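Local atomic coordinates of putative Zn-dependent Alcohol Dehydrogenase (Rhodobacter sphaeroides, PDB entry 3IV6), a protein that binds S-adenosylmethionine in a Rossmann-like domain and, despite its name, is probably a methyltransferase whose substrate is unknown. Residues G46-V51 with H110-L115; K62-G67 with R90-D95; E127-C132 with L226-V231; V144-K149 with Y254-R259; D177-F182 with R211-R216. All blocks are in the same frame, centred on the assembly; numbering follows the deposited sequence.

Contact 1: G46-V51 with H110-L115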
# COMPACT_ATOMS: atom_id res chain seq x y z
N GLY A 46 -21.05 -11.36 6.23
CA GLY A 46 -22.02 -10.31 6.01
C GLY A 46 -21.44 -8.93 6.07
O GLY A 46 -22.07 -8.00 5.59
N SER A 47 -20.26 -8.81 6.66
CA SER A 47 -19.58 -7.52 6.79
C SER A 47 -19.22 -7.01 5.41
O SER A 47 -18.89 -7.82 4.53
CB SER A 47 -18.31 -7.67 7.64
OG SER A 47 -18.62 -8.07 8.95
N THR A 48 -19.32 -5.69 5.20
CA THR A 48 -18.74 -5.09 3.99
C THR A 48 -17.29 -4.64 4.17
O THR A 48 -16.99 -3.79 5.03
CB THR A 48 -19.57 -3.94 3.41
OG1 THR A 48 -19.81 -2.95 4.42
CG2 THR A 48 -20.86 -4.48 2.88
N VAL A 49 -16.41 -5.21 3.34
CA VAL A 49 -14.97 -5.00 3.44
C VAL A 49 -14.42 -4.47 2.13
O VAL A 49 -14.67 -5.03 1.08
CB VAL A 49 -14.24 -6.34 3.74
CG1 VAL A 49 -12.74 -6.14 3.76
CG2 VAL A 49 -14.77 -6.98 5.03
N ALA A 50 -13.64 -3.40 2.19
CA ALA A 50 -12.92 -2.91 1.02
C ALA A 50 -11.45 -3.20 1.21
O ALA A 50 -10.86 -2.76 2.20
CB ALA A 50 -13.11 -1.45 0.88
N VAL A 51 -10.85 -3.93 0.27
CA VAL A 51 -9.40 -4.04 0.19
C VAL A 51 -8.83 -3.10 -0.87
O VAL A 51 -9.15 -3.21 -2.05
CB VAL A 51 -8.96 -5.48 -0.12
CG1 VAL A 51 -7.44 -5.59 -0.06
CG2 VAL A 51 -9.61 -6.45 0.84
N HIS A 110 -19.71 3.51 2.87
CA HIS A 110 -20.31 2.32 2.32
C HIS A 110 -19.72 1.02 2.86
O HIS A 110 -20.30 -0.05 2.70
CB HIS A 110 -20.17 2.36 0.80
CG HIS A 110 -21.17 1.53 0.09
ND1 HIS A 110 -20.92 0.24 -0.32
CD2 HIS A 110 -22.45 1.80 -0.27
CE1 HIS A 110 -21.99 -0.24 -0.92
NE2 HIS A 110 -22.93 0.68 -0.90
N PHE A 111 -18.55 1.09 3.50
CA PHE A 111 -17.89 -0.13 3.99
C PHE A 111 -17.75 -0.18 5.52
O PHE A 111 -17.52 0.85 6.14
CB PHE A 111 -16.54 -0.29 3.31
CG PHE A 111 -16.65 -0.43 1.83
CD1 PHE A 111 -16.91 -1.67 1.25
CD2 PHE A 111 -16.54 0.66 1.01
CE1 PHE A 111 -17.05 -1.80 -0.12
CE2 PHE A 111 -16.68 0.52 -0.35
CZ PHE A 111 -16.95 -0.72 -0.92
N ASP A 112 -17.90 -1.37 6.11
CA ASP A 112 -17.62 -1.52 7.55
C ASP A 112 -16.10 -1.48 7.83
O ASP A 112 -15.65 -0.94 8.87
CB ASP A 112 -18.17 -2.83 8.10
CG ASP A 112 -19.68 -2.90 8.07
OD1 ASP A 112 -20.22 -3.99 7.76
OD2 ASP A 112 -20.34 -1.86 8.36
N PHE A 113 -15.32 -2.07 6.92
CA PHE A 113 -13.87 -2.16 7.04
C PHE A 113 -13.13 -1.81 5.77
O PHE A 113 -13.53 -2.20 4.67
CB PHE A 113 -13.45 -3.56 7.48
CG PHE A 113 -13.96 -3.94 8.83
CD1 PHE A 113 -13.25 -3.60 9.97
CD2 PHE A 113 -15.16 -4.64 8.97
CE1 PHE A 113 -13.72 -3.95 11.22
CE2 PHE A 113 -15.63 -4.99 10.20
CZ PHE A 113 -14.92 -4.65 11.33
N VAL A 114 -12.04 -1.05 5.92
CA VAL A 114 -11.11 -0.86 4.81
C VAL A 114 -9.78 -1.42 5.25
O VAL A 114 -9.21 -1.00 6.27
CB VAL A 114 -10.97 0.62 4.43
CG1 VAL A 114 -9.63 0.89 3.69
CG2 VAL A 114 -12.15 1.09 3.58
N LEU A 115 -9.30 -2.40 4.51
CA LEU A 115 -7.99 -3.02 4.77
C LEU A 115 -6.94 -2.67 3.68
O LEU A 115 -7.26 -2.58 2.49
CB LEU A 115 -8.14 -4.54 4.90
CG LEU A 115 -9.42 -5.05 5.54
CD1 LEU A 115 -9.50 -6.54 5.41
CD2 LEU A 115 -9.58 -4.60 6.97
O HOH W 1 -22.60 -5.57 7.43
O HOH W 2 -21.83 -1.21 4.94
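Strands 48-52 and 113-117 are parallel neighbours in the middle of a Rossmann-like sheet, with V49 paired with F113, A50 with V114 and V51 with L115. A50 N reaches F113 O at 2.8 Å, nearly straight (173°). L115 N reaches A50 O, and F113 N reaches T48 O. Each of these donors lies nearly along the C=O axis.

The apolar contacts fall on both faces of the sheet. On the A50 and V114 side, A50 CB sits over the centre of the F111 ring, a CH-pi contact of 3.8 Å to the centroid. V114 CG2 packs beside the same methyl, and V114 is covered by helix 125-139. On the other face the V49 and L115 side chains cross obliquely, with V49 CG1 3.7 Å from L115 CD1. The side chain of V51, on that face, is about 7 Å from the bound S-adenosylmethionine.

Polar side chains tie the N-terminal ends together. T48 OG1 takes the crowded position between backbone N and carbonyl carbon (chi1 54°). There it accepts from D112 N at 3.0 Å. D112 OD1 in turn accepts from T48 N at 3.2 Å, from above the carboxylate plane, and from a water that also donates to G46 O.

Contact 2: K62-G67 with R90-D95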
# COMPACT_ATOMS: atom_id res chain seq x y z
N LYS A 62 -9.14 -14.95 1.84
CA LYS A 62 -9.59 -15.27 3.19
C LYS A 62 -10.80 -14.43 3.61
O LYS A 62 -11.69 -14.90 4.32
CB LYS A 62 -8.46 -15.13 4.22
CG LYS A 62 -7.40 -16.21 4.13
CD LYS A 62 -7.96 -17.61 4.01
CE LYS A 62 -6.86 -18.66 4.22
NZ LYS A 62 -7.31 -20.00 4.69
N ALA A 63 -10.83 -13.18 3.15
CA ALA A 63 -11.97 -12.30 3.36
C ALA A 63 -13.22 -12.89 2.78
O ALA A 63 -14.27 -12.86 3.43
CB ALA A 63 -11.75 -11.00 2.72
N LEU A 64 -13.15 -13.37 1.54
CA LEU A 64 -14.33 -13.97 0.91
C LEU A 64 -14.70 -15.27 1.62
O LEU A 64 -15.87 -15.55 1.86
CB LEU A 64 -14.12 -14.23 -0.58
CG LEU A 64 -13.79 -13.02 -1.47
CD1 LEU A 64 -13.05 -13.44 -2.76
CD2 LEU A 64 -15.03 -12.13 -1.80
N GLU A 65 -13.71 -16.07 2.00
CA GLU A 65 -14.00 -17.35 2.65
C GLU A 65 -14.69 -17.15 4.03
O GLU A 65 -15.53 -17.93 4.43
CB GLU A 65 -12.70 -18.15 2.73
CG GLU A 65 -12.81 -19.58 3.27
CD GLU A 65 -11.42 -20.21 3.54
OE1 GLU A 65 -11.33 -21.27 4.22
OE2 GLU A 65 -10.40 -19.64 3.07
N ARG A 66 -14.33 -16.08 4.73
CA ARG A 66 -14.91 -15.64 5.98
C ARG A 66 -16.39 -15.25 5.87
O ARG A 66 -17.11 -15.22 6.88
CB ARG A 66 -14.09 -14.46 6.51
CG ARG A 66 -14.63 -13.76 7.76
CD ARG A 66 -14.64 -14.65 8.98
NE ARG A 66 -13.32 -15.22 9.22
CZ ARG A 66 -12.36 -14.53 9.78
NH1 ARG A 66 -12.58 -13.28 10.16
NH2 ARG A 66 -11.17 -15.07 9.96
N GLY A 67 -16.85 -14.95 4.66
CA GLY A 67 -18.24 -14.60 4.41
C GLY A 67 -18.53 -13.12 4.24
O GLY A 67 -19.69 -12.68 4.26
N ARG A 90 -15.19 -17.01 -7.86
CA ARG A 90 -15.74 -16.33 -6.69
C ARG A 90 -16.60 -15.11 -7.03
O ARG A 90 -16.49 -14.51 -8.10
CB ARG A 90 -14.64 -15.98 -5.72
CG ARG A 90 -14.06 -17.22 -5.05
CD ARG A 90 -12.78 -16.91 -4.30
NE ARG A 90 -12.41 -17.93 -3.32
CZ ARG A 90 -13.16 -18.30 -2.28
NH1 ARG A 90 -14.37 -17.76 -2.07
NH2 ARG A 90 -12.69 -19.23 -1.45
N CYS A 91 -17.47 -14.76 -6.10
CA CYS A 91 -18.29 -13.56 -6.21
C CYS A 91 -17.65 -12.36 -5.47
O CYS A 91 -17.63 -12.30 -4.24
CB CYS A 91 -19.72 -13.85 -5.70
SG CYS A 91 -20.80 -12.39 -5.49
N VAL A 92 -17.12 -11.42 -6.22
CA VAL A 92 -16.37 -10.32 -5.65
C VAL A 92 -16.38 -9.18 -6.65
O VAL A 92 -16.38 -9.41 -7.85
CB VAL A 92 -14.91 -10.71 -5.44
CG1 VAL A 92 -14.24 -10.97 -6.76
CG2 VAL A 92 -14.18 -9.60 -4.75
N THR A 93 -16.36 -7.97 -6.14
CA THR A 93 -16.39 -6.76 -6.93
C THR A 93 -15.00 -6.16 -7.01
O THR A 93 -14.35 -5.95 -5.98
CB THR A 93 -17.31 -5.70 -6.31
OG1 THR A 93 -18.64 -6.22 -6.23
CG2 THR A 93 -17.29 -4.43 -7.15
N ILE A 94 -14.54 -5.88 -8.23
CA ILE A 94 -13.19 -5.35 -8.41
C ILE A 94 -13.26 -4.08 -9.23
O ILE A 94 -13.67 -4.13 -10.38
CB ILE A 94 -12.27 -6.35 -9.16
CG1 ILE A 94 -12.16 -7.66 -8.40
CG2 ILE A 94 -10.86 -5.76 -9.39
CD1 ILE A 94 -11.18 -8.61 -9.01
N ASP A 95 -12.87 -2.95 -8.65
CA ASP A 95 -13.05 -1.67 -9.33
C ASP A 95 -11.75 -0.95 -9.54
O ASP A 95 -10.83 -1.07 -8.76
CB ASP A 95 -14.02 -0.78 -8.55
CG ASP A 95 -15.46 -1.23 -8.70
OD1 ASP A 95 -15.83 -1.59 -9.85
OD2 ASP A 95 -16.22 -1.22 -7.68
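L64 places CG anti to its carbonyl carbon (chi1 -59°), which carries its two methyls toward segment 90-95. R90 also has CG anti to the carbonyl carbon, and its chain then runs extended to NE. The two side chains cross obliquely, with L64 CD1 against R90 CD at 3.8 Å. R90 NH1 lies 3.8 Å from L64 CB. The other branch, L64 CD2, meets V92 CB at 3.9 Å, their side chains crossing at about a right angle. It also touches C91 O. C91 forms an interchain disulfide.

Helix 57-65 closes in a Schellman motif at G67. The contact joins the end of this helix to the approach to strand 93-96, an outermost strand of the Rossmann-like sheet. E65 OE2 pairs with K62 NZ at 3.5 Å. R90 NH2, 5.1 Å from E65 OE2, is too far for a salt bridge, though long-range attraction is possible. R90 CD and guanidinium both lie against L64, so the contact is van der Waals, with no directional polar bond across it.

Contact 3: E127-C132 with L226-V231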
# COMPACT_ATOMS: atom_id res chain seq x y z
N GLU A 127 0.80 12.38 -0.47
CA GLU A 127 -0.01 11.34 -1.07
C GLU A 127 -0.67 10.46 0.04
O GLU A 127 -1.87 10.17 0.01
CB GLU A 127 0.84 10.48 -1.99
CG GLU A 127 0.89 10.83 -3.42
CD GLU A 127 1.40 9.66 -4.29
OE1 GLU A 127 2.49 9.12 -4.00
OE2 GLU A 127 0.70 9.27 -5.27
N ALA A 128 0.13 10.04 1.02
CA ALA A 128 -0.40 9.25 2.12
C ALA A 128 -1.49 9.97 2.90
O ALA A 128 -2.46 9.34 3.33
CB ALA A 128 0.71 8.75 3.06
N ARG A 129 -1.35 11.28 3.09
CA ARG A 129 -2.41 12.05 3.75
C ARG A 129 -3.72 11.93 2.96
O ARG A 129 -4.71 11.48 3.48
CB ARG A 129 -2.04 13.53 3.95
CG ARG A 129 -0.92 13.76 4.89
CD ARG A 129 -0.42 15.14 4.76
NE ARG A 129 0.78 15.39 5.55
CZ ARG A 129 1.66 16.35 5.28
NH1 ARG A 129 1.44 17.16 4.24
NH2 ARG A 129 2.74 16.51 6.04
N ARG A 130 -3.70 12.29 1.68
CA ARG A 130 -4.87 12.10 0.82
C ARG A 130 -5.44 10.66 0.88
O ARG A 130 -6.66 10.46 0.94
CB ARG A 130 -4.54 12.52 -0.61
CG ARG A 130 -4.57 14.02 -0.83
CD ARG A 130 -4.50 14.37 -2.31
NE ARG A 130 -3.15 14.20 -2.83
CZ ARG A 130 -2.81 13.39 -3.83
NH1 ARG A 130 -3.72 12.66 -4.47
NH2 ARG A 130 -1.54 13.34 -4.19
N ALA A 131 -4.57 9.66 0.85
CA ALA A 131 -5.01 8.28 0.94
C ALA A 131 -5.81 8.01 2.21
O ALA A 131 -6.92 7.48 2.14
CB ALA A 131 -3.83 7.32 0.84
N CYS A 132 -5.27 8.37 3.37
CA CYS A 132 -5.93 8.09 4.65
C CYS A 132 -7.31 8.69 4.70
O CYS A 132 -8.25 8.01 5.04
CB CYS A 132 -5.07 8.51 5.85
SG CYS A 132 -3.55 7.47 5.92
N LEU A 226 -1.52 10.65 10.57
CA LEU A 226 -2.90 10.46 11.02
C LEU A 226 -3.51 11.64 11.75
O LEU A 226 -4.73 11.80 11.71
CB LEU A 226 -2.97 9.23 11.93
CG LEU A 226 -2.70 7.85 11.33
CD1 LEU A 226 -2.78 6.81 12.41
CD2 LEU A 226 -3.66 7.48 10.17
N SER A 227 -2.67 12.45 12.40
CA SER A 227 -3.08 13.65 13.15
C SER A 227 -2.96 14.93 12.35
O SER A 227 -3.24 16.02 12.85
CB SER A 227 -2.22 13.82 14.40
OG SER A 227 -0.87 14.13 14.08
N HIS A 228 -2.50 14.81 11.11
CA HIS A 228 -2.29 15.96 10.24
C HIS A 228 -3.62 16.61 9.87
O HIS A 228 -4.63 15.93 9.62
CB HIS A 228 -1.55 15.52 8.97
CG HIS A 228 -1.04 16.66 8.15
ND1 HIS A 228 -1.85 17.38 7.28
CD2 HIS A 228 0.19 17.23 8.08
CE1 HIS A 228 -1.13 18.33 6.72
NE2 HIS A 228 0.10 18.27 7.19
N ASP A 229 -3.61 17.94 9.82
CA ASP A 229 -4.79 18.74 9.44
C ASP A 229 -5.51 18.25 8.18
O ASP A 229 -6.73 18.36 8.09
CB ASP A 229 -4.42 20.22 9.28
CG ASP A 229 -3.82 20.82 10.55
OD1 ASP A 229 -4.20 20.36 11.65
OD2 ASP A 229 -2.99 21.76 10.45
N VAL A 230 -4.78 17.71 7.20
CA VAL A 230 -5.41 17.27 5.96
C VAL A 230 -6.30 16.06 6.19
O VAL A 230 -7.37 15.92 5.56
CB VAL A 230 -4.35 16.97 4.86
CG1 VAL A 230 -4.97 16.22 3.66
CG2 VAL A 230 -3.74 18.22 4.39
N VAL A 231 -5.86 15.19 7.11
CA VAL A 231 -6.59 13.97 7.41
C VAL A 231 -7.69 14.19 8.43
O VAL A 231 -8.61 13.39 8.55
CB VAL A 231 -5.65 12.82 7.86
CG1 VAL A 231 -6.43 11.51 8.02
CG2 VAL A 231 -4.52 12.63 6.85
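R129 has the most surface buried here. Its CG is anti to the carbonyl carbon and its chain is extended from CG to NE. This lays the guanidinium flat on the H228 ring, centres 3.5 Å apart and planes at 17°. R129 CD continues the overlap as a CH-pi contact over the same ring face, 3.7 Å from the centroid.

H228 swings its ring out with CG anti to the backbone N (chi1 -168°). A bond at the ring's edge fixes its rotation. H228 ND1 accepts from V230 N at 2.9 Å, nearly straight (172°) and close to the ring plane. ND1 therefore carries no proton. This and the stacked arginine are consistent with a neutral imidazole.

R129 belongs to helix 125-139, which flanks the Rossmann-like sheet. H228 lies in the loop between helix 219-226 and strand 237-244. N232 ND2 bonds to the carbonyls of L226, at the end of the helix, and H228.

V231 packs on helix 125-139 with both branches. Its CG2 meets R129 CB at 3.9 Å. Its CG1, anti to the backbone N, meets C132 CB at 3.9 Å. V230 CG1 also touches R129 CB, at 4.0 Å. L226 CD2 approaches C132 SG at 4.3 Å.

Contact 4: V144-K149 with Y254-R259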
# COMPACT_ATOMS: atom_id res chain seq x y z
N VAL A 144 -10.67 1.39 9.74
CA VAL A 144 -9.62 1.23 8.73
C VAL A 144 -8.50 0.48 9.40
O VAL A 144 -8.09 0.83 10.51
CB VAL A 144 -9.09 2.60 8.25
CG1 VAL A 144 -7.83 2.49 7.26
CG2 VAL A 144 -10.23 3.38 7.64
N ARG A 145 -8.02 -0.57 8.74
CA ARG A 145 -6.84 -1.28 9.20
C ARG A 145 -5.77 -1.18 8.13
O ARG A 145 -5.92 -1.67 6.99
CB ARG A 145 -7.18 -2.72 9.54
CG ARG A 145 -8.21 -2.85 10.68
CD ARG A 145 -8.57 -4.28 10.91
NE ARG A 145 -9.41 -4.40 12.09
CZ ARG A 145 -9.99 -5.53 12.51
NH1 ARG A 145 -10.74 -5.51 13.62
NH2 ARG A 145 -9.84 -6.67 11.84
N ALA A 146 -4.70 -0.48 8.47
CA ALA A 146 -3.62 -0.21 7.50
C ALA A 146 -2.24 -0.51 8.08
O ALA A 146 -1.84 0.09 9.06
CB ALA A 146 -3.69 1.25 7.01
N SER A 147 -1.52 -1.47 7.51
CA SER A 147 -0.21 -1.78 8.04
C SER A 147 0.84 -0.95 7.31
O SER A 147 0.67 -0.64 6.15
CB SER A 147 0.08 -3.21 7.80
OG SER A 147 0.18 -3.40 6.40
N VAL A 148 1.91 -0.58 8.00
CA VAL A 148 2.96 0.19 7.39
C VAL A 148 4.31 -0.41 7.74
O VAL A 148 4.57 -0.68 8.89
CB VAL A 148 2.96 1.61 7.90
CG1 VAL A 148 3.95 2.46 7.06
CG2 VAL A 148 1.54 2.18 7.80
N LYS A 149 5.17 -0.63 6.76
CA LYS A 149 6.54 -1.06 7.02
C LYS A 149 7.36 0.11 7.55
O LYS A 149 7.34 1.15 6.95
CB LYS A 149 7.19 -1.61 5.75
CG LYS A 149 8.17 -2.71 6.03
CD LYS A 149 9.42 -2.62 5.20
CE LYS A 149 10.39 -1.63 5.82
NZ LYS A 149 10.96 -2.17 7.10
N TYR A 254 -2.16 -0.56 11.93
CA TYR A 254 -2.82 0.56 12.61
C TYR A 254 -4.28 0.51 12.32
O TYR A 254 -4.66 0.49 11.15
CB TYR A 254 -2.34 1.92 12.09
CG TYR A 254 -0.89 2.15 12.32
CD1 TYR A 254 -0.46 2.94 13.38
CD2 TYR A 254 0.06 1.54 11.51
CE1 TYR A 254 0.88 3.16 13.62
CE2 TYR A 254 1.43 1.74 11.74
CZ TYR A 254 1.83 2.55 12.80
OH TYR A 254 3.16 2.76 13.08
N GLN A 255 -5.08 0.54 13.39
CA GLN A 255 -6.53 0.52 13.29
C GLN A 255 -7.03 1.87 13.75
O GLN A 255 -6.73 2.33 14.85
CB GLN A 255 -7.10 -0.62 14.14
CG GLN A 255 -8.61 -0.56 14.34
CD GLN A 255 -9.14 -1.81 15.02
OE1 GLN A 255 -8.73 -2.92 14.70
NE2 GLN A 255 -10.06 -1.64 15.97
N PHE A 256 -7.76 2.54 12.88
CA PHE A 256 -8.23 3.90 13.16
C PHE A 256 -9.59 4.21 12.54
O PHE A 256 -10.10 3.49 11.67
CB PHE A 256 -7.18 4.96 12.75
CG PHE A 256 -6.80 4.96 11.26
CD1 PHE A 256 -7.38 5.89 10.38
CD2 PHE A 256 -5.87 4.07 10.73
CE1 PHE A 256 -7.02 5.94 9.01
CE2 PHE A 256 -5.54 4.11 9.35
CZ PHE A 256 -6.10 5.06 8.52
N SER A 257 -10.17 5.31 12.97
CA SER A 257 -11.52 5.64 12.56
C SER A 257 -11.75 7.10 12.88
O SER A 257 -10.90 7.71 13.53
CB SER A 257 -12.49 4.80 13.37
OG SER A 257 -12.23 5.06 14.72
N ARG A 258 -12.85 7.67 12.38
CA ARG A 258 -13.27 8.98 12.83
C ARG A 258 -14.76 8.92 13.03
O ARG A 258 -15.48 8.55 12.11
CB ARG A 258 -12.87 10.10 11.85
CG ARG A 258 -13.52 10.03 10.51
CD ARG A 258 -13.92 11.39 10.04
NE ARG A 258 -13.34 11.72 8.73
CZ ARG A 258 -13.82 11.31 7.55
NH1 ARG A 258 -13.21 11.70 6.43
NH2 ARG A 258 -14.89 10.50 7.48
N ARG A 259 -15.22 9.25 14.23
CA ARG A 259 -16.66 9.25 14.48
C ARG A 259 -17.05 10.47 15.29
O ARG A 259 -16.17 11.11 15.87
CB ARG A 259 -17.09 7.96 15.20
CG ARG A 259 -16.53 6.65 14.61
CD ARG A 259 -16.96 5.41 15.42
NE ARG A 259 -16.63 4.14 14.75
CZ ARG A 259 -15.64 3.32 15.12
NH1 ARG A 259 -14.87 3.62 16.16
NH2 ARG A 259 -15.41 2.20 14.44
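F256 folds its ring back over V144. Its CG takes the crowded position between backbone N and carbonyl carbon (chi1 60°). V144 CB then sits over the ring centre, a CH-pi contact of 3.9 Å to the centroid. V144 CG1 reaches past it to the CZ and CE2 end of the ring. A146 CB meets the edge of the same ring, 4.1 Å from F256 CE2. Further along, V148 CG2 touches Y254 CE2 at 4.0 Å. Y254 OH bonds to D219 OD1. M135 and V139 of helix 125-139 also pack on V144.

The backbone joins strands 143-149 and 251-258 antiparallel. V144 and F256 form one hydrogen-bonded pair, A146 and Y254 another. A146 N to Y254 O is nearly straight (174°) at 2.9 Å. Strand 251-258 is reversed, slotted between 143-149 and 237-244. The 3-2-1-4-5-7-6 strand order is as in class I methyltransferases, consistent with that fold.

R145 and Q255 lie side by side on the other face, guanidinium and amide planes 19° apart. The bond from R145 NE to Q255 OE1, 3.1 Å, is weak and bent. Stronger partners hold the tips: R145 NH2 bonds to the carbonyls of F39 and E41, and Q255 NE2 bonds to E240.

Contact 5: D177-F182 with R211-R216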
# COMPACT_ATOMS: atom_id res chain seq x y z
N ASP A 177 12.08 14.49 5.32
CA ASP A 177 11.05 13.48 5.62
C ASP A 177 11.36 12.09 5.08
O ASP A 177 10.46 11.24 5.02
CB ASP A 177 9.65 13.91 5.12
CG ASP A 177 9.57 14.02 3.59
OD1 ASP A 177 10.62 14.19 2.92
OD2 ASP A 177 8.43 13.94 3.07
N LYS A 178 12.60 11.87 4.65
CA LYS A 178 13.02 10.56 4.18
C LYS A 178 12.27 10.07 2.91
O LYS A 178 11.76 8.95 2.85
CB LYS A 178 12.93 9.55 5.32
CG LYS A 178 13.62 10.08 6.59
CD LYS A 178 13.34 9.22 7.82
CE LYS A 178 12.02 9.58 8.46
NZ LYS A 178 11.76 8.72 9.67
N THR A 179 12.24 10.91 1.88
CA THR A 179 11.64 10.49 0.64
C THR A 179 12.69 10.14 -0.38
O THR A 179 13.61 10.90 -0.61
CB THR A 179 10.76 11.59 0.04
OG1 THR A 179 9.84 12.05 1.03
CG2 THR A 179 9.98 11.08 -1.13
N PHE A 180 12.56 8.97 -1.01
CA PHE A 180 13.42 8.58 -2.11
C PHE A 180 12.79 8.84 -3.47
O PHE A 180 11.59 8.63 -3.66
CB PHE A 180 13.73 7.10 -2.01
CG PHE A 180 14.73 6.76 -0.95
CD1 PHE A 180 16.08 6.97 -1.16
CD2 PHE A 180 14.33 6.18 0.23
CE1 PHE A 180 17.00 6.64 -0.20
CE2 PHE A 180 15.25 5.85 1.20
CZ PHE A 180 16.58 6.08 0.98
N HIS A 181 13.60 9.33 -4.42
CA HIS A 181 13.21 9.36 -5.84
C HIS A 181 14.04 8.38 -6.66
O HIS A 181 15.18 8.69 -7.00
CB HIS A 181 13.37 10.73 -6.45
CG HIS A 181 12.52 10.93 -7.66
ND1 HIS A 181 12.16 12.17 -8.13
CD2 HIS A 181 11.90 10.02 -8.45
CE1 HIS A 181 11.38 12.02 -9.19
NE2 HIS A 181 11.20 10.73 -9.40
N PHE A 182 13.51 7.22 -6.98
CA PHE A 182 14.40 6.18 -7.51
C PHE A 182 14.95 6.47 -8.92
O PHE A 182 16.15 6.30 -9.19
CB PHE A 182 13.68 4.82 -7.47
CG PHE A 182 13.09 4.50 -6.15
CD1 PHE A 182 13.92 4.23 -5.05
CD2 PHE A 182 11.71 4.50 -5.98
CE1 PHE A 182 13.38 3.93 -3.80
CE2 PHE A 182 11.16 4.22 -4.75
CZ PHE A 182 12.00 3.92 -3.64
N ARG A 211 7.95 3.92 -10.12
CA ARG A 211 7.28 3.98 -8.83
C ARG A 211 7.33 5.39 -8.24
O ARG A 211 6.57 5.71 -7.33
CB ARG A 211 7.92 2.99 -7.85
CG ARG A 211 7.04 1.80 -7.51
CD ARG A 211 7.86 0.63 -6.99
NE ARG A 211 8.26 0.82 -5.60
CZ ARG A 211 8.67 -0.16 -4.80
NH1 ARG A 211 8.73 -1.40 -5.25
NH2 ARG A 211 9.02 0.11 -3.55
N GLY A 212 8.21 6.22 -8.78
CA GLY A 212 8.22 7.63 -8.46
C GLY A 212 8.94 7.93 -7.16
O GLY A 212 9.99 7.35 -6.87
N LYS A 213 8.38 8.84 -6.37
CA LYS A 213 8.87 9.10 -5.03
C LYS A 213 8.19 8.19 -4.01
O LYS A 213 7.02 7.85 -4.15
CB LYS A 213 8.65 10.57 -4.65
CG LYS A 213 9.47 11.55 -5.46
CD LYS A 213 9.13 12.99 -5.12
CE LYS A 213 10.12 13.96 -5.74
NZ LYS A 213 9.88 15.36 -5.28
N GLU A 214 8.94 7.81 -2.98
CA GLU A 214 8.36 7.08 -1.83
C GLU A 214 8.93 7.57 -0.49
O GLU A 214 10.13 7.79 -0.35
CB GLU A 214 8.53 5.56 -1.97
CG GLU A 214 7.51 4.92 -2.93
CD GLU A 214 7.70 3.41 -3.09
OE1 GLU A 214 8.64 2.90 -2.46
OE2 GLU A 214 6.92 2.75 -3.83
N THR A 215 8.06 7.80 0.48
CA THR A 215 8.49 8.28 1.78
C THR A 215 8.69 7.12 2.78
O THR A 215 7.93 6.16 2.76
CB THR A 215 7.46 9.25 2.31
OG1 THR A 215 7.35 10.35 1.39
CG2 THR A 215 7.81 9.73 3.73
N ARG A 216 9.72 7.18 3.62
CA ARG A 216 9.89 6.14 4.63
C ARG A 216 9.32 6.64 5.94
O ARG A 216 9.41 7.82 6.24
CB ARG A 216 11.34 5.69 4.82
CG ARG A 216 12.01 4.95 3.63
CD ARG A 216 11.05 4.31 2.68
NE ARG A 216 11.74 3.51 1.65
CZ ARG A 216 11.14 2.94 0.60
NH1 ARG A 216 9.83 3.06 0.42
NH2 ARG A 216 11.84 2.23 -0.26
O HOH W 3 8.61 10.43 7.17
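The buried carboxylate of E214 is gripped by two arginines of its own segment. R211 binds side-on, using two nitrogens, one to each oxygen. Its NH2 meets E214 OE1 on the syn lone pair at 3.0 Å, nearly straight (173°). Its NE donates to E214 OE2 from above the carboxylate plane. R216, bent at chi2 (-23°), brings NH1 to E214 OE1 at 3.1 Å, while its NE forms a salt bridge with D156 OD2. R122 adds a salt bridge to E214 OE1. So much positive charge probably keeps E214 ionised.

F182 closes in from segment 177-182. Its ring edge faces the carboxylate, with planes 89° apart and F182 CE2 3.7 Å from E214 OE1. It meets R216 tip to tip.

On the face carrying T179, H181, K213 and T215, T179 OG1 and T215 OG1 share a 3.0 Å hydrogen bond. H181 places CG anti to the backbone N, and K213 CG lies over its ring, 3.9 Å from the centroid.

The backbone pairs F180 with E214 by two bonds, with F180 N to E214 O at 2.8 Å. R216 N bonds to K178 O. A water donates to D177 O and R216 O. K178 and T179 both face D174 in a G1 beta bulge. The whole is a small three-stranded antiparallel sheet, separate from the Rossmann-like one, with the E214 side chain about 8 Å from the bound S-adenosylmethionine.

Overall arrangement
Contacts 1 and 4 are buried and lie in the same sheet, where strands 113-117 and 143-149 are neighbours. V114 O and R145 N probably bond between them. Both rest on backbone bonds and apolar faces. Contact 2 reaches the same sheet at the surface and has chiefly van der Waals chemistry. It is nested within the loop closed by contact 1, and G46 N probably bonds to G67 O. Contact 3, partly buried, relies on a flat cation-ring stack. It meets contact 4 where L226 CD2 packs on F256 CZ. Contact 5 belongs to a second sheet, its centre about 29 Å from that of contact 1. It alone combines strand pairing with a buried salt-bridge network.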